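Local structure of isoprenyl transferase (Campylobacter jejuni, 3UGS) at residues H9-M14 with S182-W187; L56-T61 with L130-G135; L167-M172 with S190-Y195. The protein probably catalyses the condensation of isopentenyl diphosphate with allylic diphosphates, building a cis-polyprenyl diphosphate such as undecaprenyl diphosphate. All coordinates share one frame; numbering follows the deposited sequence.

Interaction 1 of 3, residues H9-M14 with S182-W187; sequences HLAVVM and SNFLLW. With FFT ((2Z,6Z)-3,7,11-trimethyldodeca-2,6,10-trien-1-yl dihydrogen phosphate), chain C.
Val13 and Phe184 mark one of the nearest approaches of two backbones that stay well apart, CA of Val13 lying 8.2 Å from CA of Phe184. No hydrogen bond joins the segments; an irregular loop is laid over a strand of the parallel sheet at the heart of the cis-prenyltransferase fold. Strand 9-14 runs there between strands 53-60 and 171-175. The loop 182-187 belongs to the connection from 171-175 to 193-197. The gap is spanned mainly by side chains. With CG anti to its backbone N (chi1 -166°), Phe184 directs its ring at the sheet, bringing CE2 to 3.9 Å from CB of Ala11. The same ring atom lies 3.8 Å from the carbonyl O of Val12. Leu185 comes in alongside: its CD1 rests over one face of the Phe184 ring near the rim and is also 3.9 Å from CB of Ala11, whose methyl thus meets both larger residues. Toward Met14 the contact borders the pocket of the bound (2Z,6Z)-farnesyl monophosphate, which is also hydrogen-bonded to Gly16, Arg174 and Arg180. Here CG2 of Val13 packs 3.7 Å from ligand C14, while OG of Ser182 donates a 2.6 Å hydrogen bond to ligand O3.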
loop_
_atom_site.group_PDB
_atom_site.type_symbol
_atom_site.label_atom_id
_atom_site.label_comp_id
_atom_site.label_asym_id
_atom_site.label_seq_id
_atom_site.Cartn_x
_atom_site.Cartn_y
_atom_site.Cartn_z
ATOM N N HIS A 9 -15.979 -0.655 3.024
ATOM C CA HIS A 9 -14.946 -1.689 3.197
ATOM C C HIS A 9 -13.923 -1.237 4.170
ATOM O O HIS A 9 -13.135 -0.362 3.915
ATOM C CB HIS A 9 -14.297 -2.046 1.877
ATOM C CG HIS A 9 -13.382 -3.223 1.934
ATOM N ND1 HIS A 9 -12.678 -3.642 0.851
ATOM C CD2 HIS A 9 -13.046 -4.068 2.961
ATOM C CE1 HIS A 9 -11.941 -4.724 1.173
ATOM N NE2 HIS A 9 -12.156 -4.988 2.467
ATOM N N LEU A 10 -13.983 -1.876 5.314
ATOM C CA LEU A 10 -13.056 -1.656 6.403
ATOM C C LEU A 10 -12.087 -2.819 6.486
ATOM O O LEU A 10 -12.505 -3.985 6.556
ATOM C CB LEU A 10 -13.809 -1.510 7.710
ATOM C CG LEU A 10 -12.962 -1.370 8.986
ATOM C CD1 LEU A 10 -12.059 -0.143 8.993
ATOM C CD2 LEU A 10 -13.892 -1.357 10.200
ATOM N N ALA A 11 -10.805 -2.492 6.467
ATOM C CA ALA A 11 -9.744 -3.502 6.637
ATOM C C ALA A 11 -8.985 -3.275 7.942
ATOM O O ALA A 11 -8.681 -2.131 8.344
ATOM C CB ALA A 11 -8.781 -3.525 5.462
ATOM N N VAL A 12 -8.658 -4.398 8.577
ATOM C CA VAL A 12 -8.027 -4.390 9.874
ATOM C C VAL A 12 -6.879 -5.363 9.975
ATOM O O VAL A 12 -6.991 -6.552 9.622
ATOM C CB VAL A 12 -9.043 -4.712 10.985
ATOM C CG1 VAL A 12 -8.346 -4.802 12.334
ATOM C CG2 VAL A 12 -10.147 -3.666 11.017
ATOM N N VAL A 13 -5.780 -4.842 10.476
ATOM C CA VAL A 13 -4.633 -5.645 10.815
ATOM C C VAL A 13 -4.098 -5.237 12.170
ATOM O O VAL A 13 -3.986 -4.064 12.507
ATOM C CB VAL A 13 -3.490 -5.591 9.790
ATOM C CG1 VAL A 13 -3.007 -4.165 9.595
ATOM C CG2 VAL A 13 -2.331 -6.505 10.266
ATOM N N MET A 14 -3.759 -6.242 12.950
ATOM C CA MET A 14 -3.196 -6.006 14.302
ATOM C C MET A 14 -1.730 -6.387 14.326
ATOM O O MET A 14 -1.280 -7.190 13.544
ATOM C CB MET A 14 -3.968 -6.786 15.353
ATOM C CG MET A 14 -5.474 -6.627 15.185
ATOM S SD MET A 14 -6.370 -8.124 15.630
ATOM C CE MET A 14 -8.049 -7.655 15.199
ATOM N N SER A 182 2.268 -4.478 5.561
ATOM C CA SER A 182 2.718 -5.863 5.565
ATOM C C SER A 182 1.980 -6.749 4.572
ATOM O O SER A 182 1.311 -7.696 4.939
ATOM C CB SER A 182 2.604 -6.448 6.957
ATOM O OG SER A 182 3.554 -5.825 7.776
ATOM N N ASN A 183 2.118 -6.417 3.303
ATOM C CA ASN A 183 1.578 -7.244 2.179
ATOM C C ASN A 183 0.071 -7.492 2.267
ATOM O O ASN A 183 -0.450 -8.521 1.833
ATOM C CB ASN A 183 2.305 -8.588 2.098
ATOM C CG ASN A 183 2.405 -9.133 0.674
ATOM O OD1 ASN A 183 2.072 -8.446 -0.285
ATOM N ND2 ASN A 183 2.855 -10.374 0.536
ATOM N N PHE A 184 -0.603 -6.516 2.867
ATOM C CA PHE A 184 -2.047 -6.591 3.095
ATOM C C PHE A 184 -2.826 -5.715 2.129
ATOM O O PHE A 184 -2.838 -4.489 2.236
ATOM C CB PHE A 184 -2.414 -6.270 4.560
ATOM C CG PHE A 184 -3.831 -6.641 4.937
ATOM C CD1 PHE A 184 -4.394 -7.842 4.548
ATOM C CD2 PHE A 184 -4.596 -5.781 5.703
ATOM C CE1 PHE A 184 -5.698 -8.162 4.901
ATOM C CE2 PHE A 184 -5.895 -6.088 6.048
ATOM C CZ PHE A 184 -6.445 -7.287 5.651
ATOM N N LEU A 185 -3.488 -6.375 1.181
ATOM C CA LEU A 185 -4.422 -5.676 0.257
ATOM C C LEU A 185 -3.841 -4.404 -0.409
ATOM O O LEU A 185 -4.467 -3.339 -0.540
ATOM C CB LEU A 185 -5.656 -5.252 1.022
ATOM C CG LEU A 185 -6.453 -6.391 1.691
ATOM C CD1 LEU A 185 -7.566 -5.794 2.549
ATOM C CD2 LEU A 185 -6.975 -7.383 0.638
ATOM N N LEU A 186 -2.619 -4.526 -0.857
ATOM C CA LEU A 186 -1.917 -3.359 -1.459
ATOM C C LEU A 186 -2.681 -2.715 -2.628
ATOM O O LEU A 186 -2.824 -1.494 -2.754
ATOM C CB LEU A 186 -0.511 -3.743 -1.869
ATOM C CG LEU A 186 0.380 -4.157 -0.665
ATOM C CD1 LEU A 186 1.734 -4.760 -1.125
ATOM C CD2 LEU A 186 0.594 -2.985 0.299
ATOM N N TRP A 187 -3.135 -3.554 -3.524
ATOM C CA TRP A 187 -3.825 -3.055 -4.727
ATOM C C TRP A 187 -5.083 -2.271 -4.365
ATOM O O TRP A 187 -5.337 -1.145 -4.810
ATOM C CB TRP A 187 -4.166 -4.193 -5.664
ATOM C CG TRP A 187 -4.856 -3.763 -6.930
ATOM C CD1 TRP A 187 -6.170 -3.414 -7.101
ATOM C CD2 TRP A 187 -4.252 -3.650 -8.248
ATOM N NE1 TRP A 187 -6.404 -3.101 -8.405
ATOM C CE2 TRP A 187 -5.298 -3.249 -9.133
ATOM C CE3 TRP A 187 -2.981 -3.887 -8.760
ATOM C CZ2 TRP A 187 -5.081 -3.071 -10.455
ATOM C CZ3 TRP A 187 -2.757 -3.678 -10.071
ATOM C CH2 TRP A 187 -3.794 -3.290 -10.923
HETATM O O3 FFT C . 3.176 -5.806 10.352
HETATM P P FFT C . 3.173 -6.914 11.372
HETATM O O1 FFT C . 2.349 -6.597 12.582
HETATM O O2 FFT C . 4.579 -7.436 11.605
HETATM O O FFT C . 2.394 -8.186 10.737
HETATM C C14 FFT C . 0.963 -8.163 10.548
HETATM C C13 FFT C . 0.498 -9.362 9.754
HETATM C C11 FFT C . -0.416 -10.215 10.204
HETATM C C12 FFT C . -0.827 -11.378 9.384
HETATM C C10 FFT C . -1.138 -9.987 11.505
HETATM C C9 FFT C . -1.019 -11.159 12.435
HETATM C C8 FFT C . -1.482 -10.757 13.823
HETATM C C6 FFT C . -2.581 -11.293 14.386
HETATM C C7 FFT C . -3.025 -10.912 15.779
HETATM C C5 FFT C . -3.385 -12.303 13.614
HETATM C C4 FFT C . -3.992 -13.232 14.638
HETATM C C3 FFT C . -4.530 -14.497 14.013
HETATM C C1 FFT C . -5.410 -15.254 14.712
HETATM C C2 FFT C . -5.852 -14.836 16.105
HETATM C C FFT C . -5.949 -16.518 14.076
#

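Interaction 2 of 3, residues L56-T61 with L130-G135; sequences LFAFST and LAISYG. With FFT ((2Z,6Z)-3,7,11-trimethyldodeca-2,6,10-trien-1-yl dihydrogen phosphate), chain C.
Phe57 and Tyr134 both carry CG anti to the backbone N (chi1 -151° and 165°), and these torsions bring their rings together. The edge of Tyr134 is turned toward the face of Phe57 in an offset edge-to-face pair, the planes at 83°, with CD2 of Tyr134 4.0 Å from CE1 of Phe57. Over the centre of the other face of Phe57 sits methyl C12 of the bound (2Z,6Z)-farnesyl monophosphate, 3.6 Å above the ring plane. Ala131 borders the same ring: its O lies in the ring plane at the edge, and its CB packs on CD1 of Phe57. Behind these groups run two neighbouring parallel strands of the central sheet, and their pairing is interrupted by a beta bulge. Phe57 and Ala58 line the ligand pocket, with Ser60 and Thr61, substrate-binding residues, just beyond. Ala131 N makes a nearly straight bond to Leu56 O, but Ala131 O is gripped by two successive donors, Ala58 N at 3.0 Å and Phe59 N at 3.2 Å, both in the carbonyl plane. The bulge residue Ala58 adopts a helix-like backbone conformation, and its carbonyl O approaches ligand C5 to 3.6 Å. Beyond it the 130-135 chain turns a corner at Ile132 and Ser133, where Ser133 OG is held by Asp101 and Trp64. Past the corner, Tyr134 N is hydrogen-bonded to Phe59 O at 2.9 Å. Tyr134 O receives Thr61 N from above its carbonyl plane and lies only 3.0 Å from CA of Ser60, in a CA-H...O contact. The hydroxyl of Tyr134 is hydrogen-bonded to Glu139.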
loop_
_atom_site.group_PDB
_atom_site.type_symbol
_atom_site.label_atom_id
_atom_site.label_comp_id
_atom_site.label_asym_id
_atom_site.label_seq_id
_atom_site.Cartn_x
_atom_site.Cartn_y
_atom_site.Cartn_z
ATOM N N LEU A 56 -10.059 -8.907 7.511
ATOM C CA LEU A 56 -9.152 -9.245 8.639
ATOM C C LEU A 56 -7.973 -10.046 8.169
ATOM O O LEU A 56 -8.116 -10.856 7.306
ATOM C CB LEU A 56 -9.867 -10.016 9.770
ATOM C CG LEU A 56 -11.207 -9.399 10.212
ATOM C CD1 LEU A 56 -11.906 -10.381 11.148
ATOM C CD2 LEU A 56 -11.042 -7.987 10.838
ATOM N N PHE A 57 -6.827 -9.790 8.778
ATOM C CA PHE A 57 -5.566 -10.409 8.407
ATOM C C PHE A 57 -5.158 -11.444 9.426
ATOM O O PHE A 57 -4.725 -11.130 10.502
ATOM C CB PHE A 57 -4.421 -9.383 8.262
ATOM C CG PHE A 57 -3.347 -9.793 7.269
ATOM C CD1 PHE A 57 -3.316 -11.070 6.716
ATOM C CD2 PHE A 57 -2.380 -8.894 6.877
ATOM C CE1 PHE A 57 -2.339 -11.413 5.786
ATOM C CE2 PHE A 57 -1.416 -9.237 5.954
ATOM C CZ PHE A 57 -1.392 -10.491 5.416
ATOM N N ALA A 58 -5.242 -12.695 9.033
ATOM C CA ALA A 58 -4.926 -13.808 9.958
ATOM C C ALA A 58 -3.496 -14.314 9.817
ATOM O O ALA A 58 -2.743 -14.360 10.776
ATOM C CB ALA A 58 -5.909 -14.951 9.757
ATOM N N PHE A 59 -3.169 -14.705 8.592
ATOM C CA PHE A 59 -1.889 -15.346 8.250
ATOM C C PHE A 59 -1.481 -15.005 6.793
ATOM O O PHE A 59 -2.274 -15.092 5.821
ATOM C CB PHE A 59 -1.977 -16.881 8.412
ATOM C CG PHE A 59 -0.631 -17.598 8.404
ATOM C CD1 PHE A 59 0.068 -17.811 9.570
ATOM C CD2 PHE A 59 -0.085 -18.079 7.222
ATOM C CE1 PHE A 59 1.293 -18.496 9.572
ATOM C CE2 PHE A 59 1.138 -18.743 7.198
ATOM C CZ PHE A 59 1.840 -18.937 8.374
ATOM N N SER A 60 -0.225 -14.646 6.646
ATOM C CA SER A 60 0.264 -14.230 5.346
ATOM C C SER A 60 1.203 -15.217 4.714
ATOM O O SER A 60 1.606 -16.182 5.340
ATOM C CB SER A 60 0.976 -12.883 5.447
ATOM O OG SER A 60 2.156 -13.019 6.210
ATOM N N THR A 61 1.561 -14.949 3.461
ATOM C CA THR A 61 2.494 -15.825 2.730
ATOM C C THR A 61 3.890 -15.833 3.384
ATOM O O THR A 61 4.540 -16.858 3.494
ATOM C CB THR A 61 2.595 -15.496 1.229
ATOM O OG1 THR A 61 2.714 -14.065 1.034
ATOM C CG2 THR A 61 1.358 -16.080 0.482
ATOM N N LEU A 130 -11.619 -12.990 5.316
ATOM C CA LEU A 130 -10.532 -13.522 6.133
ATOM C C LEU A 130 -9.347 -13.894 5.253
ATOM O O LEU A 130 -9.401 -14.825 4.435
ATOM C CB LEU A 130 -10.998 -14.731 6.960
ATOM C CG LEU A 130 -10.091 -15.153 8.131
ATOM C CD1 LEU A 130 -9.955 -14.046 9.192
ATOM C CD2 LEU A 130 -10.628 -16.431 8.777
ATOM N N ALA A 131 -8.282 -13.139 5.442
ATOM C CA ALA A 131 -7.023 -13.341 4.715
ATOM C C ALA A 131 -6.105 -14.357 5.379
ATOM O O ALA A 131 -5.496 -14.110 6.410
ATOM C CB ALA A 131 -6.306 -12.017 4.524
ATOM N N ILE A 132 -6.016 -15.515 4.755
ATOM C CA ILE A 132 -5.259 -16.679 5.314
ATOM C C ILE A 132 -4.315 -17.278 4.306
ATOM O O ILE A 132 -4.726 -17.642 3.208
ATOM C CB ILE A 132 -6.148 -17.851 5.769
ATOM C CG1 ILE A 132 -7.365 -17.332 6.478
ATOM C CG2 ILE A 132 -5.379 -18.795 6.677
ATOM C CD1 ILE A 132 -8.443 -18.405 6.610
ATOM N N SER A 133 -3.064 -17.418 4.722
ATOM C CA SER A 133 -1.986 -17.726 3.783
ATOM C C SER A 133 -2.142 -16.780 2.581
ATOM O O SER A 133 -2.159 -17.162 1.433
ATOM C CB SER A 133 -2.053 -19.176 3.299
ATOM O OG SER A 133 -1.029 -19.390 2.323
ATOM N N TYR A 134 -2.323 -15.532 2.913
ATOM C CA TYR A 134 -2.594 -14.487 1.932
ATOM C C TYR A 134 -1.461 -13.477 1.836
ATOM O O TYR A 134 -0.893 -13.035 2.806
ATOM C CB TYR A 134 -3.892 -13.750 2.247
ATOM C CG TYR A 134 -4.034 -12.471 1.499
ATOM C CD1 TYR A 134 -4.821 -12.396 0.352
ATOM C CD2 TYR A 134 -3.340 -11.343 1.897
ATOM C CE1 TYR A 134 -4.935 -11.211 -0.363
ATOM C CE2 TYR A 134 -3.435 -10.177 1.192
ATOM C CZ TYR A 134 -4.233 -10.102 0.066
ATOM O OH TYR A 134 -4.317 -8.898 -0.633
ATOM N N GLY A 135 -1.166 -13.094 0.620
ATOM C CA GLY A 135 -0.283 -11.970 0.375
ATOM C C GLY A 135 -0.779 -11.169 -0.804
ATOM O O GLY A 135 -1.339 -11.742 -1.751
HETATM O O3 FFT C . 3.176 -5.806 10.352
HETATM P P FFT C . 3.173 -6.914 11.372
HETATM O O1 FFT C . 2.349 -6.597 12.582
HETATM O O2 FFT C . 4.579 -7.436 11.605
HETATM O O FFT C . 2.394 -8.186 10.737
HETATM C C14 FFT C . 0.963 -8.163 10.548
HETATM C C13 FFT C . 0.498 -9.362 9.754
HETATM C C11 FFT C . -0.416 -10.215 10.204
HETATM C C12 FFT C . -0.827 -11.378 9.384
HETATM C C10 FFT C . -1.138 -9.987 11.505
HETATM C C9 FFT C . -1.019 -11.159 12.435
HETATM C C8 FFT C . -1.482 -10.757 13.823
HETATM C C6 FFT C . -2.581 -11.293 14.386
HETATM C C7 FFT C . -3.025 -10.912 15.779
HETATM C C5 FFT C . -3.385 -12.303 13.614
HETATM C C4 FFT C . -3.992 -13.232 14.638
HETATM C C3 FFT C . -4.530 -14.497 14.013
HETATM C C1 FFT C . -5.410 -15.254 14.712
HETATM C C2 FFT C . -5.852 -14.836 16.105
HETATM C C FFT C . -5.949 -16.518 14.076
#

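Interaction 3 of 3, residues L167-M172 with S190-Y195; sequences LDVDLM and SYAEIY
Val169 and Ala192 meet at the apolar centre, CG1 of the valine, anti to its backbone N (chi1 166°), lying 3.5 Å from CB of the alanine. That methyl is closely fitted, since it also comes within 3.1 Å of Val169 O. Further along, CB of Met172 packs on CG1 of Ile194 at 4.1 Å, on one face of the sheet. On the other face CD1 of Leu171 reaches across to CB of Glu193 and CB of Tyr195, passing 3.4 Å from Glu193 O. Between these layers the backbones join in parallel register. Glu193 N bonds to Asp170 O from above the carbonyl plane, Met172 N makes an almost straight 2.8 Å bond to Glu193 O, and Tyr195 N is held by Met172 O at 2.9 Å. The polar edge is formed by two carboxylates. OD2 of Asp170 accepts hydrogen bonds from the backbone N of Lys8 and of His9, and OD1 forms a salt bridge with Arg221. Glu193, its chain bent at chi2 (-63°), forms salt bridges through OE1 with Arg219 of its own chain and through OE2 with Arg180 of the second subunit. The contact thus ends at the dimer interface, in the last pair of parallel strands, 171-175 and 193-197, that this chain contributes on this side of the cis-prenyltransferase sheet, at a glutamate that, by similarity, is a magnesium ligand.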
loop_
_atom_site.group_PDB
_atom_site.type_symbol
_atom_site.label_atom_id
_atom_site.label_comp_id
_atom_site.label_asym_id
_atom_site.label_seq_id
_atom_site.Cartn_x
_atom_site.Cartn_y
_atom_site.Cartn_z
ATOM N N LEU A 167 -12.924 -5.471 -4.157
ATOM C CA LEU A 167 -13.431 -4.238 -3.502
ATOM C C LEU A 167 -12.341 -3.336 -2.913
ATOM O O LEU A 167 -11.534 -3.741 -2.069
ATOM C CB LEU A 167 -14.445 -4.577 -2.404
ATOM C CG LEU A 167 -15.256 -3.373 -1.886
ATOM C CD1 LEU A 167 -16.147 -2.727 -2.934
ATOM C CD2 LEU A 167 -16.096 -3.815 -0.715
ATOM N N ASP A 168 -12.343 -2.098 -3.366
ATOM C CA ASP A 168 -11.405 -1.069 -2.823
ATOM C C ASP A 168 -11.642 -0.941 -1.305
ATOM O O ASP A 168 -12.755 -1.051 -0.786
ATOM C CB ASP A 168 -11.546 0.326 -3.444
ATOM C CG ASP A 168 -11.076 0.420 -4.910
ATOM O OD1 ASP A 168 -10.256 -0.404 -5.371
ATOM O OD2 ASP A 168 -11.544 1.363 -5.616
ATOM N N VAL A 169 -10.528 -0.803 -0.613
ATOM C CA VAL A 169 -10.507 -0.516 0.824
ATOM C C VAL A 169 -10.708 0.985 0.981
ATOM O O VAL A 169 -10.042 1.800 0.362
ATOM C CB VAL A 169 -9.179 -0.926 1.507
ATOM C CG1 VAL A 169 -9.068 -0.311 2.909
ATOM C CG2 VAL A 169 -9.014 -2.451 1.504
ATOM N N ASP A 170 -11.681 1.334 1.780
ATOM C CA ASP A 170 -11.938 2.757 2.148
ATOM C C ASP A 170 -11.123 3.186 3.320
ATOM O O ASP A 170 -10.482 4.237 3.314
ATOM C CB ASP A 170 -13.406 2.970 2.443
ATOM C CG ASP A 170 -14.273 2.598 1.233
ATOM O OD1 ASP A 170 -14.063 3.190 0.122
ATOM O OD2 ASP A 170 -15.141 1.704 1.388
ATOM N N LEU A 171 -11.147 2.321 4.324
ATOM C CA LEU A 171 -10.335 2.497 5.557
ATOM C C LEU A 171 -9.494 1.286 5.948
ATOM O O LEU A 171 -9.987 0.189 6.166
ATOM C CB LEU A 171 -11.200 2.905 6.736
ATOM C CG LEU A 171 -10.384 3.264 7.976
ATOM C CD1 LEU A 171 -9.428 4.417 7.722
ATOM C CD2 LEU A 171 -11.276 3.580 9.158
ATOM N N MET A 172 -8.207 1.543 6.035
ATOM C CA MET A 172 -7.218 0.583 6.535
ATOM C C MET A 172 -6.800 0.982 7.954
ATOM O O MET A 172 -6.067 1.932 8.165
ATOM C CB MET A 172 -5.998 0.489 5.621
ATOM C CG MET A 172 -4.885 -0.416 6.123
ATOM S SD MET A 172 -5.325 -2.159 6.174
ATOM C CE MET A 172 -5.115 -2.727 4.506
ATOM N N SER A 190 -4.850 1.425 -2.788
ATOM C CA SER A 190 -4.129 2.485 -3.526
ATOM C C SER A 190 -4.515 3.860 -3.014
ATOM O O SER A 190 -3.649 4.715 -2.761
ATOM C CB SER A 190 -4.331 2.427 -5.045
ATOM O OG SER A 190 -5.678 2.380 -5.369
ATOM N N TYR A 191 -5.833 4.032 -2.892
ATOM C CA TYR A 191 -6.464 5.259 -2.326
ATOM C C TYR A 191 -7.206 5.103 -0.963
ATOM O O TYR A 191 -7.968 5.955 -0.526
ATOM C CB TYR A 191 -7.397 5.878 -3.350
ATOM C CG TYR A 191 -6.610 6.604 -4.396
ATOM C CD1 TYR A 191 -6.119 7.897 -4.159
ATOM C CD2 TYR A 191 -6.296 5.994 -5.596
ATOM C CE1 TYR A 191 -5.351 8.567 -5.110
ATOM C CE2 TYR A 191 -5.518 6.646 -6.544
ATOM C CZ TYR A 191 -5.055 7.927 -6.291
ATOM O OH TYR A 191 -4.302 8.557 -7.260
ATOM N N ALA A 192 -6.952 3.995 -0.304
ATOM C CA ALA A 192 -7.489 3.765 1.029
ATOM C C ALA A 192 -6.925 4.783 2.062
ATOM O O ALA A 192 -5.740 5.107 2.116
ATOM C CB ALA A 192 -7.225 2.351 1.489
ATOM N N GLU A 193 -7.824 5.278 2.883
ATOM C CA GLU A 193 -7.444 6.106 4.021
ATOM C C GLU A 193 -6.834 5.180 5.034
ATOM O O GLU A 193 -7.242 4.024 5.184
ATOM C CB GLU A 193 -8.618 6.853 4.630
ATOM C CG GLU A 193 -9.181 7.973 3.736
ATOM C CD GLU A 193 -8.153 9.060 3.477
ATOM O OE1 GLU A 193 -7.273 9.278 4.329
ATOM O OE2 GLU A 193 -8.217 9.707 2.422
ATOM N N ILE A 194 -5.811 5.687 5.685
ATOM C CA ILE A 194 -5.026 4.870 6.595
ATOM C C ILE A 194 -5.009 5.459 7.984
ATOM O O ILE A 194 -4.857 6.671 8.167
ATOM C CB ILE A 194 -3.601 4.686 6.109
ATOM C CG1 ILE A 194 -3.585 3.773 4.880
ATOM C CG2 ILE A 194 -2.760 4.024 7.179
ATOM C CD1 ILE A 194 -2.250 3.764 4.186
ATOM N N TYR A 195 -5.194 4.591 8.961
ATOM C CA TYR A 195 -5.275 5.029 10.350
ATOM C C TYR A 195 -4.577 4.061 11.295
ATOM O O TYR A 195 -4.893 2.893 11.360
ATOM C CB TYR A 195 -6.727 5.290 10.772
ATOM C CG TYR A 195 -6.857 5.961 12.137
ATOM C CD1 TYR A 195 -6.762 7.351 12.278
ATOM C CD2 TYR A 195 -7.033 5.206 13.297
ATOM C CE1 TYR A 195 -6.854 7.974 13.521
ATOM C CE2 TYR A 195 -7.124 5.819 14.550
ATOM C CZ TYR A 195 -7.033 7.205 14.649
ATOM O OH TYR A 195 -7.128 7.838 15.862
#

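Read from the N terminus, the chain lays down strand 9-14 first, and interaction 1 closes the longest loop when 182-187 returns to it. Interaction 2 is nested inside that loop: 56-61 and 130-135 pair around a segment containing helices 68-88 and 107-120. Interaction 3 crosses interaction 1, because 167-172 precedes 182-187 and its partner 190-195 follows it. All three reach one parallel sheet, strand 9-14 lying between the strands of 56-61 and 167-172. The loop 182-187 bridges them, Phe184 stacking on Phe57 and touching Met172. Interactions 2 and 3 do not touch; their centres are about 17 Å apart. Interactions 1 and 2 share the ligand, and interactions 1 and 3 the second subunit.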